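Local coordinates for glycosyl hydrolase family 62 protein (Coprinopsis cinerea, PDB 5B6T) that hydrolyses terminal alpha-L-arabinofuranosyl linkages, probably releasing arabinose side groups from the xylan backbone of arabinoxylan, at residues 7-12 with 286-291; 14-19 with 24-29; 30-33 with 38-41; 211-214 with 220-223; 262-267 with 302-307. All blocks are in the same frame, centred on the assembly; numbering follows the deposited sequence.

Contact 1: residues 7-12 with 286-291; sequences WSSSGP and YLYQGL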
# COMPACT_ATOMS: atom_id res chain seq x y z
N TRP A 7 -11.72 -15.06 0.50
CA TRP A 7 -11.05 -14.60 1.73
C TRP A 7 -11.95 -14.76 2.93
O TRP A 7 -13.20 -14.73 2.83
CB TRP A 7 -10.69 -13.11 1.67
CG TRP A 7 -9.97 -12.68 0.45
CD1 TRP A 7 -10.54 -12.21 -0.69
CD2 TRP A 7 -8.55 -12.67 0.24
NE1 TRP A 7 -9.56 -11.90 -1.60
CE2 TRP A 7 -8.33 -12.17 -1.06
CE3 TRP A 7 -7.45 -13.04 1.01
CZ2 TRP A 7 -7.04 -12.04 -1.60
CZ3 TRP A 7 -6.17 -12.89 0.50
CH2 TRP A 7 -5.98 -12.38 -0.81
N SER A 8 -11.30 -14.83 4.10
CA SER A 8 -11.94 -14.68 5.39
C SER A 8 -11.31 -13.49 6.10
O SER A 8 -10.08 -13.43 6.24
CB SER A 8 -11.76 -15.94 6.25
OG SER A 8 -12.32 -15.73 7.55
N SER A 9 -12.14 -12.55 6.53
CA SER A 9 -11.68 -11.35 7.19
C SER A 9 -11.80 -11.42 8.69
O SER A 9 -12.82 -11.88 9.23
CB SER A 9 -12.45 -10.12 6.72
OG SER A 9 -11.92 -8.93 7.34
N SER A 10 -10.77 -10.93 9.35
CA SER A 10 -10.84 -10.57 10.76
C SER A 10 -11.81 -9.44 10.99
O SER A 10 -12.28 -8.80 10.05
CB SER A 10 -9.47 -10.12 11.25
OG SER A 10 -9.15 -8.83 10.74
N GLY A 11 -12.09 -9.16 12.25
CA GLY A 11 -12.69 -7.90 12.61
C GLY A 11 -11.69 -6.77 12.52
O GLY A 11 -10.55 -6.99 12.07
N PRO A 12 -12.10 -5.56 12.90
CA PRO A 12 -11.12 -4.47 12.89
C PRO A 12 -10.07 -4.74 13.94
O PRO A 12 -10.42 -4.99 15.12
CB PRO A 12 -11.96 -3.24 13.24
CG PRO A 12 -13.24 -3.77 13.83
CD PRO A 12 -13.44 -5.16 13.35
N TYR A 286 -3.97 -10.35 3.29
CA TYR A 286 -4.02 -8.96 2.86
C TYR A 286 -4.40 -8.11 4.04
O TYR A 286 -5.51 -8.21 4.57
CB TYR A 286 -4.99 -8.72 1.68
CG TYR A 286 -4.76 -7.44 0.90
CD1 TYR A 286 -3.60 -7.25 0.18
CD2 TYR A 286 -5.72 -6.43 0.87
CE1 TYR A 286 -3.40 -6.08 -0.53
CE2 TYR A 286 -5.55 -5.28 0.12
CZ TYR A 286 -4.35 -5.09 -0.54
OH TYR A 286 -4.14 -3.94 -1.24
N LEU A 287 -3.49 -7.22 4.44
CA LEU A 287 -3.75 -6.25 5.51
C LEU A 287 -4.35 -5.03 4.83
O LEU A 287 -3.74 -4.48 3.92
CB LEU A 287 -2.42 -5.91 6.21
CG LEU A 287 -2.54 -4.93 7.39
CD1 LEU A 287 -3.33 -5.44 8.57
CD2 LEU A 287 -1.12 -4.57 7.83
N TYR A 288 -5.55 -4.64 5.22
CA TYR A 288 -6.31 -3.66 4.45
C TYR A 288 -7.00 -2.68 5.39
O TYR A 288 -7.04 -2.90 6.61
CB TYR A 288 -7.31 -4.38 3.56
CG TYR A 288 -8.52 -4.92 4.30
CD1 TYR A 288 -8.47 -6.12 5.03
CD2 TYR A 288 -9.73 -4.26 4.24
CE1 TYR A 288 -9.57 -6.61 5.70
CE2 TYR A 288 -10.84 -4.74 4.91
CZ TYR A 288 -10.75 -5.92 5.65
OH TYR A 288 -11.88 -6.42 6.28
N GLN A 289 -7.58 -1.64 4.82
CA GLN A 289 -8.43 -0.74 5.56
C GLN A 289 -9.89 -0.89 5.16
O GLN A 289 -10.24 -0.99 3.96
CB GLN A 289 -8.02 0.73 5.38
CG GLN A 289 -8.08 1.25 3.95
CD GLN A 289 -7.59 2.67 3.78
OE1 GLN A 289 -6.76 3.17 4.54
NE2 GLN A 289 -8.10 3.33 2.73
N GLY A 290 -10.75 -0.88 6.19
CA GLY A 290 -12.19 -0.95 6.04
C GLY A 290 -12.84 0.05 6.96
O GLY A 290 -12.17 0.71 7.75
N LEU A 291 -14.16 0.19 6.84
CA LEU A 291 -14.89 1.09 7.71
C LEU A 291 -16.36 0.73 7.78
O LEU A 291 -16.89 -0.02 6.94
CB LEU A 291 -14.71 2.55 7.30
CG LEU A 291 -15.61 3.09 6.18
CD1 LEU A 291 -15.33 4.56 6.04
CD2 LEU A 291 -15.40 2.40 4.85

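Contact 2: residues 14-19 with 24-29; sequences IGPKSD and QGIKDP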
# COMPACT_ATOMS: atom_id res chain seq x y z
N ILE A 14 -6.85 -2.79 14.16
CA ILE A 14 -6.11 -1.58 14.56
C ILE A 14 -6.93 -0.34 14.19
O ILE A 14 -7.30 -0.13 13.06
CB ILE A 14 -4.73 -1.48 13.89
CG1 ILE A 14 -3.82 -2.63 14.32
CG2 ILE A 14 -4.06 -0.14 14.23
CD1 ILE A 14 -2.59 -2.79 13.45
N GLY A 15 -7.20 0.50 15.21
CA GLY A 15 -7.77 1.80 14.99
C GLY A 15 -7.01 2.85 15.78
O GLY A 15 -6.01 2.56 16.44
N PRO A 16 -7.49 4.10 15.70
CA PRO A 16 -6.81 5.21 16.34
C PRO A 16 -6.77 5.07 17.85
O PRO A 16 -7.66 4.49 18.45
CB PRO A 16 -7.69 6.41 15.97
CG PRO A 16 -8.43 6.03 14.78
CD PRO A 16 -8.63 4.54 14.88
N LYS A 17 -5.75 5.67 18.46
CA LYS A 17 -5.71 5.80 19.91
C LYS A 17 -6.64 6.91 20.35
O LYS A 17 -7.01 7.77 19.56
CB LYS A 17 -4.29 6.11 20.37
CG LYS A 17 -3.30 5.01 20.04
CD LYS A 17 -3.61 3.72 20.79
CE LYS A 17 -2.54 2.67 20.50
NZ LYS A 17 -2.95 1.34 20.97
N SER A 18 -7.05 6.85 21.61
CA SER A 18 -7.80 7.93 22.23
C SER A 18 -6.83 8.85 22.93
O SER A 18 -6.57 8.70 24.11
CB SER A 18 -8.80 7.39 23.23
OG SER A 18 -9.61 8.45 23.68
N ASP A 19 -6.25 9.75 22.17
CA ASP A 19 -5.29 10.73 22.68
C ASP A 19 -5.62 12.07 22.07
O ASP A 19 -6.59 12.21 21.28
CB ASP A 19 -3.86 10.26 22.43
CG ASP A 19 -3.50 10.12 20.94
OD1 ASP A 19 -4.11 10.81 20.11
OD2 ASP A 19 -2.55 9.34 20.66
N GLN A 24 -8.80 10.21 13.26
CA GLN A 24 -10.09 9.64 12.87
C GLN A 24 -9.95 8.29 12.13
O GLN A 24 -10.75 7.39 12.36
CB GLN A 24 -10.89 10.66 12.06
CG GLN A 24 -11.28 11.85 12.97
CD GLN A 24 -11.88 13.09 12.29
OE1 GLN A 24 -12.90 13.63 12.78
NE2 GLN A 24 -11.27 13.58 11.24
N GLY A 25 -8.92 8.15 11.29
CA GLY A 25 -8.70 6.92 10.55
C GLY A 25 -7.24 6.47 10.64
O GLY A 25 -6.33 7.30 10.69
N ILE A 26 -7.02 5.16 10.65
CA ILE A 26 -5.68 4.56 10.48
C ILE A 26 -5.74 3.86 9.14
O ILE A 26 -6.66 3.09 8.90
CB ILE A 26 -5.33 3.57 11.60
CG1 ILE A 26 -5.33 4.28 12.94
CG2 ILE A 26 -4.02 2.85 11.33
CD1 ILE A 26 -4.31 5.37 13.08
N LYS A 27 -4.79 4.18 8.26
CA LYS A 27 -4.98 3.96 6.84
C LYS A 27 -3.71 3.45 6.13
O LYS A 27 -2.61 3.56 6.63
CB LYS A 27 -5.38 5.28 6.17
CG LYS A 27 -6.72 5.83 6.65
CD LYS A 27 -7.15 7.00 5.78
CE LYS A 27 -7.61 6.55 4.41
NZ LYS A 27 -7.78 7.71 3.51
N ASP A 28 -3.92 2.91 4.93
CA ASP A 28 -2.86 2.74 3.95
C ASP A 28 -1.65 1.92 4.47
O ASP A 28 -0.51 2.35 4.28
CB ASP A 28 -2.36 4.11 3.46
CG ASP A 28 -3.46 5.11 3.18
OD1 ASP A 28 -4.50 4.71 2.65
OD2 ASP A 28 -3.23 6.32 3.50
N PRO A 29 -1.88 0.75 5.08
CA PRO A 29 -0.80 0.10 5.80
C PRO A 29 0.27 -0.50 4.92
O PRO A 29 -0.02 -1.04 3.84
CB PRO A 29 -1.51 -1.04 6.57
CG PRO A 29 -2.74 -1.31 5.76
CD PRO A 29 -3.16 0.03 5.25

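Contact 3: residues 30-33 with 38-41; sequences SVVY and WHVF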
# COMPACT_ATOMS: atom_id res chain seq x y z
N SER A 30 1.51 -0.48 5.43
CA SER A 30 2.60 -1.26 4.91
C SER A 30 3.09 -2.20 6.02
O SER A 30 3.10 -1.83 7.18
CB SER A 30 3.75 -0.34 4.47
OG SER A 30 4.73 -1.07 3.75
N VAL A 31 3.51 -3.40 5.65
CA VAL A 31 3.81 -4.41 6.65
C VAL A 31 4.92 -5.37 6.28
O VAL A 31 4.97 -5.91 5.19
CB VAL A 31 2.54 -5.20 7.04
CG1 VAL A 31 1.87 -5.83 5.82
CG2 VAL A 31 2.82 -6.21 8.13
N VAL A 32 5.80 -5.58 7.27
CA VAL A 32 6.82 -6.63 7.21
C VAL A 32 6.93 -7.34 8.55
O VAL A 32 6.68 -6.75 9.61
CB VAL A 32 8.22 -6.10 6.82
CG1 VAL A 32 8.22 -5.58 5.39
CG2 VAL A 32 8.75 -5.03 7.76
N TYR A 33 7.30 -8.62 8.47
CA TYR A 33 7.63 -9.43 9.64
C TYR A 33 9.14 -9.55 9.70
O TYR A 33 9.76 -10.00 8.73
CB TYR A 33 7.00 -10.81 9.56
CG TYR A 33 7.07 -11.59 10.86
CD1 TYR A 33 6.22 -11.30 11.91
CD2 TYR A 33 7.99 -12.63 11.03
CE1 TYR A 33 6.25 -12.02 13.09
CE2 TYR A 33 8.05 -13.34 12.22
CZ TYR A 33 7.18 -13.05 13.23
OH TYR A 33 7.20 -13.80 14.41
N TRP A 38 5.81 -8.15 13.89
CA TRP A 38 5.19 -7.38 12.82
C TRP A 38 5.58 -5.93 12.97
O TRP A 38 5.58 -5.38 14.07
CB TRP A 38 3.67 -7.52 12.89
CG TRP A 38 3.26 -8.94 12.60
CD1 TRP A 38 2.90 -9.90 13.49
CD2 TRP A 38 3.23 -9.55 11.31
NE1 TRP A 38 2.62 -11.09 12.82
CE2 TRP A 38 2.83 -10.90 11.48
CE3 TRP A 38 3.55 -9.10 10.02
CZ2 TRP A 38 2.73 -11.79 10.41
CZ3 TRP A 38 3.42 -10.00 8.95
CH2 TRP A 38 3.03 -11.32 9.16
N HIS A 39 5.87 -5.30 11.83
CA HIS A 39 6.20 -3.88 11.77
C HIS A 39 5.21 -3.28 10.78
O HIS A 39 5.28 -3.55 9.58
CB HIS A 39 7.63 -3.67 11.29
CG HIS A 39 8.62 -4.39 12.13
ND1 HIS A 39 9.27 -3.82 13.20
CD2 HIS A 39 9.03 -5.68 12.09
CE1 HIS A 39 10.05 -4.72 13.78
NE2 HIS A 39 9.91 -5.86 13.13
N VAL A 40 4.29 -2.47 11.29
CA VAL A 40 3.28 -1.87 10.46
C VAL A 40 3.52 -0.35 10.43
O VAL A 40 3.72 0.29 11.48
CB VAL A 40 1.86 -2.16 10.99
CG1 VAL A 40 0.78 -1.34 10.28
CG2 VAL A 40 1.56 -3.67 10.94
N PHE A 41 3.51 0.21 9.23
CA PHE A 41 3.49 1.67 9.05
C PHE A 41 2.17 2.05 8.44
O PHE A 41 1.68 1.35 7.57
CB PHE A 41 4.64 2.09 8.11
CG PHE A 41 5.99 1.78 8.66
CD1 PHE A 41 6.51 0.49 8.64
CD2 PHE A 41 6.75 2.79 9.24
CE1 PHE A 41 7.74 0.21 9.21
CE2 PHE A 41 7.99 2.51 9.77
CZ PHE A 41 8.49 1.23 9.73

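Contact 4: residues 211-214 with 220-223; sequences LHEA and RRWF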
# COMPACT_ATOMS: atom_id res chain seq x y z
N LEU A 211 -1.88 -5.18 -8.10
CA LEU A 211 -3.17 -4.91 -7.48
C LEU A 211 -3.43 -3.43 -7.58
O LEU A 211 -2.50 -2.64 -7.54
CB LEU A 211 -3.18 -5.30 -5.99
CG LEU A 211 -2.66 -6.71 -5.68
CD1 LEU A 211 -2.62 -6.96 -4.17
CD2 LEU A 211 -3.45 -7.80 -6.42
N HIS A 212 -4.69 -3.05 -7.71
CA HIS A 212 -4.99 -1.61 -7.78
C HIS A 212 -6.41 -1.42 -7.27
O HIS A 212 -7.29 -2.21 -7.59
CB HIS A 212 -4.87 -1.14 -9.25
CG HIS A 212 -4.63 0.32 -9.43
ND1 HIS A 212 -5.57 1.29 -9.16
CD2 HIS A 212 -3.54 0.97 -9.91
CE1 HIS A 212 -5.05 2.48 -9.43
NE2 HIS A 212 -3.84 2.31 -9.91
N GLU A 213 -6.61 -0.38 -6.46
CA GLU A 213 -7.92 -0.05 -5.91
C GLU A 213 -8.83 0.62 -6.94
O GLU A 213 -8.36 1.39 -7.80
CB GLU A 213 -7.79 0.86 -4.69
CG GLU A 213 -9.04 0.92 -3.84
CD GLU A 213 -8.89 1.69 -2.54
OE1 GLU A 213 -7.75 1.83 -2.04
OE2 GLU A 213 -9.96 2.11 -2.00
N ALA A 214 -10.12 0.31 -6.83
CA ALA A 214 -11.16 0.84 -7.68
C ALA A 214 -12.35 1.20 -6.80
O ALA A 214 -12.47 0.77 -5.67
CB ALA A 214 -11.58 -0.22 -8.70
N ARG A 220 -18.47 1.29 -3.57
CA ARG A 220 -17.58 0.71 -2.56
C ARG A 220 -16.19 0.39 -3.12
O ARG A 220 -16.03 0.05 -4.28
CB ARG A 220 -18.22 -0.56 -1.98
CG ARG A 220 -19.56 -0.35 -1.28
CD ARG A 220 -19.38 0.44 -0.01
NE ARG A 220 -20.66 0.72 0.65
CZ ARG A 220 -20.76 1.47 1.75
NH1 ARG A 220 -19.69 1.98 2.35
NH2 ARG A 220 -21.96 1.69 2.26
N ARG A 221 -15.21 0.48 -2.24
CA ARG A 221 -13.83 0.20 -2.63
C ARG A 221 -13.63 -1.30 -2.81
O ARG A 221 -14.19 -2.14 -2.08
CB ARG A 221 -12.84 0.74 -1.59
CG ARG A 221 -12.98 2.23 -1.29
CD ARG A 221 -13.00 3.04 -2.57
NE ARG A 221 -12.98 4.48 -2.33
CZ ARG A 221 -11.91 5.26 -2.38
NH1 ARG A 221 -10.69 4.77 -2.60
NH2 ARG A 221 -12.07 6.59 -2.20
N TRP A 222 -12.77 -1.61 -3.77
CA TRP A 222 -12.40 -2.99 -4.07
C TRP A 222 -11.08 -3.02 -4.82
O TRP A 222 -10.60 -1.98 -5.25
CB TRP A 222 -13.50 -3.70 -4.86
CG TRP A 222 -13.77 -3.18 -6.27
CD1 TRP A 222 -14.24 -1.95 -6.62
CD2 TRP A 222 -13.59 -3.91 -7.49
NE1 TRP A 222 -14.37 -1.88 -7.98
CE2 TRP A 222 -13.96 -3.05 -8.55
CE3 TRP A 222 -13.15 -5.21 -7.79
CZ2 TRP A 222 -13.91 -3.45 -9.88
CZ3 TRP A 222 -13.10 -5.60 -9.10
CH2 TRP A 222 -13.49 -4.73 -10.13
N PHE A 223 -10.52 -4.22 -4.99
CA PHE A 223 -9.27 -4.43 -5.70
C PHE A 223 -9.38 -5.26 -6.94
O PHE A 223 -10.03 -6.31 -6.94
CB PHE A 223 -8.18 -5.05 -4.78
CG PHE A 223 -7.59 -4.04 -3.87
CD1 PHE A 223 -8.21 -3.76 -2.63
CD2 PHE A 223 -6.53 -3.28 -4.28
CE1 PHE A 223 -7.69 -2.78 -1.81
CE2 PHE A 223 -6.03 -2.28 -3.46
CZ PHE A 223 -6.63 -2.01 -2.25

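Contact 5: residues 262-267 with 302-307; sequences DISHGE and LPWKLG. With CA (calcium ion), chain D.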
# COMPACT_ATOMS: atom_id res chain seq x y z
N ASP A 262 -16.32 -2.09 2.25
CA ASP A 262 -15.21 -1.55 1.48
C ASP A 262 -13.96 -2.34 1.79
O ASP A 262 -13.66 -2.59 2.98
CB ASP A 262 -14.96 -0.10 1.87
CG ASP A 262 -16.08 0.82 1.45
OD1 ASP A 262 -16.04 1.33 0.31
OD2 ASP A 262 -17.02 1.05 2.28
N ILE A 263 -13.25 -2.74 0.72
CA ILE A 263 -11.93 -3.35 0.85
C ILE A 263 -10.98 -2.38 0.18
O ILE A 263 -10.99 -2.24 -1.05
CB ILE A 263 -11.82 -4.76 0.20
CG1 ILE A 263 -12.95 -5.66 0.65
CG2 ILE A 263 -10.46 -5.35 0.52
CD1 ILE A 263 -13.04 -5.96 2.14
N SER A 264 -10.23 -1.65 1.00
CA SER A 264 -9.46 -0.51 0.52
C SER A 264 -7.97 -0.59 0.93
O SER A 264 -7.58 -1.46 1.72
CB SER A 264 -10.21 0.76 0.98
OG SER A 264 -9.59 1.98 0.63
N HIS A 265 -7.19 0.33 0.35
CA HIS A 265 -5.73 0.47 0.46
C HIS A 265 -5.04 -0.44 1.44
O HIS A 265 -5.11 -0.22 2.64
CB HIS A 265 -5.38 1.92 0.77
CG HIS A 265 -3.96 2.25 0.48
ND1 HIS A 265 -3.55 3.44 -0.09
CD2 HIS A 265 -2.84 1.50 0.63
CE1 HIS A 265 -2.24 3.41 -0.25
NE2 HIS A 265 -1.78 2.25 0.19
N GLY A 266 -4.41 -1.48 0.92
CA GLY A 266 -3.76 -2.48 1.73
C GLY A 266 -2.42 -2.96 1.21
O GLY A 266 -1.79 -2.34 0.33
N GLU A 267 -1.96 -4.09 1.77
CA GLU A 267 -0.70 -4.74 1.37
C GLU A 267 -0.79 -6.21 1.69
O GLU A 267 -1.38 -6.60 2.73
CB GLU A 267 0.52 -4.16 2.10
CG GLU A 267 1.36 -3.20 1.24
CD GLU A 267 2.66 -2.77 1.86
OE1 GLU A 267 3.28 -3.60 2.56
OE2 GLU A 267 3.06 -1.59 1.68
N LEU A 302 -13.19 9.96 7.83
CA LEU A 302 -13.84 8.65 7.86
C LEU A 302 -13.13 7.70 8.83
O LEU A 302 -11.88 7.67 8.90
CB LEU A 302 -13.89 8.01 6.48
CG LEU A 302 -14.81 8.66 5.46
CD1 LEU A 302 -14.47 8.11 4.08
CD2 LEU A 302 -16.29 8.48 5.78
N PRO A 303 -13.89 6.87 9.55
CA PRO A 303 -13.27 6.02 10.57
C PRO A 303 -12.69 4.71 10.04
O PRO A 303 -13.12 3.62 10.40
CB PRO A 303 -14.42 5.79 11.56
CG PRO A 303 -15.63 5.83 10.71
CD PRO A 303 -15.37 6.85 9.64
N TRP A 304 -11.64 4.83 9.24
CA TRP A 304 -10.93 3.65 8.72
C TRP A 304 -10.20 2.91 9.83
O TRP A 304 -9.59 3.53 10.71
CB TRP A 304 -9.91 4.03 7.64
CG TRP A 304 -10.50 4.65 6.43
CD1 TRP A 304 -10.59 5.97 6.17
CD2 TRP A 304 -11.06 3.98 5.30
NE1 TRP A 304 -11.16 6.18 4.94
CE2 TRP A 304 -11.47 4.96 4.39
CE3 TRP A 304 -11.26 2.64 4.97
CZ2 TRP A 304 -12.10 4.66 3.18
CZ3 TRP A 304 -11.86 2.32 3.75
CH2 TRP A 304 -12.28 3.33 2.87
N LYS A 305 -10.25 1.58 9.76
CA LYS A 305 -9.53 0.68 10.67
C LYS A 305 -8.90 -0.41 9.83
O LYS A 305 -9.35 -0.68 8.72
CB LYS A 305 -10.48 0.09 11.73
CG LYS A 305 -11.21 1.20 12.52
CD LYS A 305 -12.20 0.67 13.51
CE LYS A 305 -13.19 1.74 13.91
NZ LYS A 305 -12.59 2.98 14.50
N LEU A 306 -7.85 -1.03 10.36
CA LEU A 306 -7.14 -2.09 9.64
C LEU A 306 -7.68 -3.45 10.05
O LEU A 306 -7.85 -3.71 11.25
CB LEU A 306 -5.64 -2.02 9.94
CG LEU A 306 -4.95 -0.65 9.75
CD1 LEU A 306 -3.46 -0.77 9.93
CD2 LEU A 306 -5.30 -0.03 8.40
N GLY A 307 -7.89 -4.30 9.06
CA GLY A 307 -8.19 -5.71 9.24
C GLY A 307 -7.32 -6.59 8.37
O GLY A 307 -6.47 -6.10 7.60
CA CA D . 0.23 1.48 0.15
O HOH W 1 -0.38 0.25 -1.50
O HOH W 2 2.17 0.75 0.29
O HOH W 3 0.88 2.94 -1.15
O HOH W 4 -0.42 -0.12 1.33
O HOH W 5 0.69 2.67 1.90

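Contact 1: residues 7-12 with 286-291
Y288 reaches from strand 285-290 to S9 with the hydroxyl end of its side chain, and the hydrogen bond it gives there is the main tie between residues 7-12 and 286-291. The phenol OH of Y288 donates to S9 OG at 2.7 Å, and S9 OG lies close to the plane of the ring, at its edge. S9 OG in turn donates to S10 O, again at 2.7 Å, meeting a lone pair in the carbonyl plane. The hydroxyl of S9 is therefore acceptor and donor at once, which should hold its rotation. On Y288 the ring sits between the backbone N and the carbonyl carbon (chi1 75°), and this swings it out from its strand toward S9. S10 O has a second donor in W259 NE1.

The apolar part is looser. The six-membered ring of W7 comes near Y286 through CZ3, which is 4.5 Å from Y286 CB, while the phenol of Y286 leads away to N198. The indole of W7 is held from elsewhere, by a bond from NE1 to the carbonyl of F246 and by an edge-to-face meeting with the F246 ring.

The two strands are not neighbours: the closest CA atoms, those of W7 and Y286, are 9.1 Å apart. Strand 305-311 runs between them, antiparallel to both, and its L309 is touched by W7, S9 and Y288. An N-terminal strand built into a sheet of C-terminal strands is the closure characteristic of beta-propellers, here the five-bladed propeller of the GH62 family.

Contact 2: residues 14-19 with 24-29
P16 and I26 meet where the N-terminal loop runs into the first blade of the five-bladed beta-propeller, beside a classic beta bulge in which Q24 and G25 both face A45. The touching parts, 14-16 and 24-26, run in roughly opposite directions, and G15 lies nearest I26, with 5.7 Å between their CA atoms. No hydrogen bond joins them; the contact is one of van der Waals packing.

I26 carries most of it. Its CG1 branch lies beside its own backbone N, anti to the carbonyl carbon, a setting (chi1 -61°) that points CG1 at the peptide between G15 and P16: CG1 is 3.6 Å from G15 C and 3.5 Å from P16 N. The flat amide, having no N-H at the proline, can accept an aliphatic branch at this range without losing a donor. The P16 ring and the I26 side chain slide past each other in opposite directions, with P16 CD 3.8 Å from I26 CG1. The other branch of I26 turns to I14, whose side chain crosses it at about a right angle.

Both parts are also bonded through the backbone to the last strand and the residue leading into it, I14 to L306 and I26 to W304. The I26 side chain also touches A42, F68 and L306, which places it where the N-terminal loop, the first blade and the C-terminal strand meet. At the bulge, P16 CG rests 3.6 Å from the carbonyl oxygen of Q24, while the methyl contact between I14 CG2 and I26 CG2 is longer, at 4.2 Å.

Contact 3: residues 30-33 with 38-41
Y33 lies across the indole of W38, with its CD1 3.4 Å above the ring plane and over its centre. The rings form an edge-to-face pair, planes 60° apart, the edge of Y33 turned to the W38 face. Y33 CB adds a CH-pi contact, 3.9 Å from the centroid of the six-membered ring. V31 joins them on the same side of the sheet: its CG2 methyl, set opposite the backbone N about the CA-CB bond, comes to 3.5 Å from W38 CE3. Replacing W38 with alanine is likely to leave the Y33 ring and the V31 methyl without the surface they pack on, and to open a gap beneath them.

Beneath the side chains the strands are laced by four backbone bonds, two in each of the pairs S30-F41 and V32-H39; the straightest, S30 N to F41 O, is 2.8 Å with 169° at the hydrogen. Further out, the rings of W60 and F57 meet W38, H39 ND1 bonds Y54, and S30 OG is held by E267, the S30 side chain lying about 6 Å from the calcium ion.

With its strands at 166°, this is an antiparallel beta-hairpin, the first two strands of a four-stranded propeller blade, with 25-34 at its edge.

Contact 4: residues 211-214 with 220-223
E213 and R221 form a salt bridge across an antiparallel beta-hairpin, between strands 207-215 and 221-228 of the fourth propeller blade. The strands run at 159° to each other and are joined through A214 and W222, whose backbones exchange two bonds, A214 N to W222 O at 2.8 Å and the return bond from W222 N to A214 O at 3.1 Å.

On one side of the sheet, R221 NH1 approaches E213 OE2 at 2.8 Å from above the carboxylate plane, not within it. The bent chain of R221 folds alongside as well, with CG 3.1 Å from the same oxygen. E213 is extended, with CG anti to its backbone N; this CG lies over a face of the F223 ring near the rim, and CB is 3.8 Å from F223 CE2. On the other side, A214 CB sits over the W222 indole, offset toward the rim and 3.3 Å from NE1; the ring stands between the backbone N and the carbonyl carbon of W222 (chi1 66°), which turns it back across the neighbouring strand.

E213 OE2 also accepts from S264 OG, and OE1 from the backbone N of H265, so both carboxylate oxygens are gripped and the group is unlikely to rotate. R221 NH1, which also bridges to E195, thus links two acidic residues, its own side chain lying about 5 Å from the bound lead ion, consistent with a preorganised, strongly polar pocket.

Contact 5: residues 262-267 with 302-307
S264 and W304 pack together one residue before the calcium ligand, near the centre of the five-bladed propeller. The touch is narrow and of van der Waals kind: the six-membered ring of W304 reaches S264 CB through CZ3 at 3.6 Å and S264 OG through CH2 at 3.8 Å. D262 CB approaches the same ring atom more distantly, 4.4 Å from W304 CZ3. The indole is brought there by its first torsion, CG beside the backbone N (chi1 -62°). With a serine in place of W304, S264 CB would probably lose its cover and a gap would open beside it.

That matters because S264 OG is bonded to both E213 and Q289, and the next residue is the calcium ligand. H265 NE2 binds the ion at 2.1 Å and is its one protein ligand; five waters complete an octahedron-like shell of six. Water 2 is hydrogen-bonded to E267 OE2 at 2.9 Å, placing E267 in the second shell.

The chain turns a corner at H265 and enters strand 266-268, the edge of the last blade. Strand 285-290 separates it from 305-311, pairing with E267 through L287 and with K305 through G290, while the W304 side chain touches K27 of strand 25-34.

From the N terminus, strand 7-9 enters contact 1, whose partner comes near the end of the chain, so that it closes a loop spanning most of the propeller. Contacts 2, 3 and 4 nest inside that loop and follow one another in series: contact 2 closes the short turn into strand 25-34, contact 3 the hairpin on that same strand, and contact 4 a hairpin on the fourth blade. Contact 5 closes a loop of 34 residues that holds strand 285-290, and so crosses contact 1. It also ties in the others, since residues 262-267 bond to 30-33 and to both strands of contact 4, while 302-307 pair with 14-19 and 24-29, joining first, fourth and last blades.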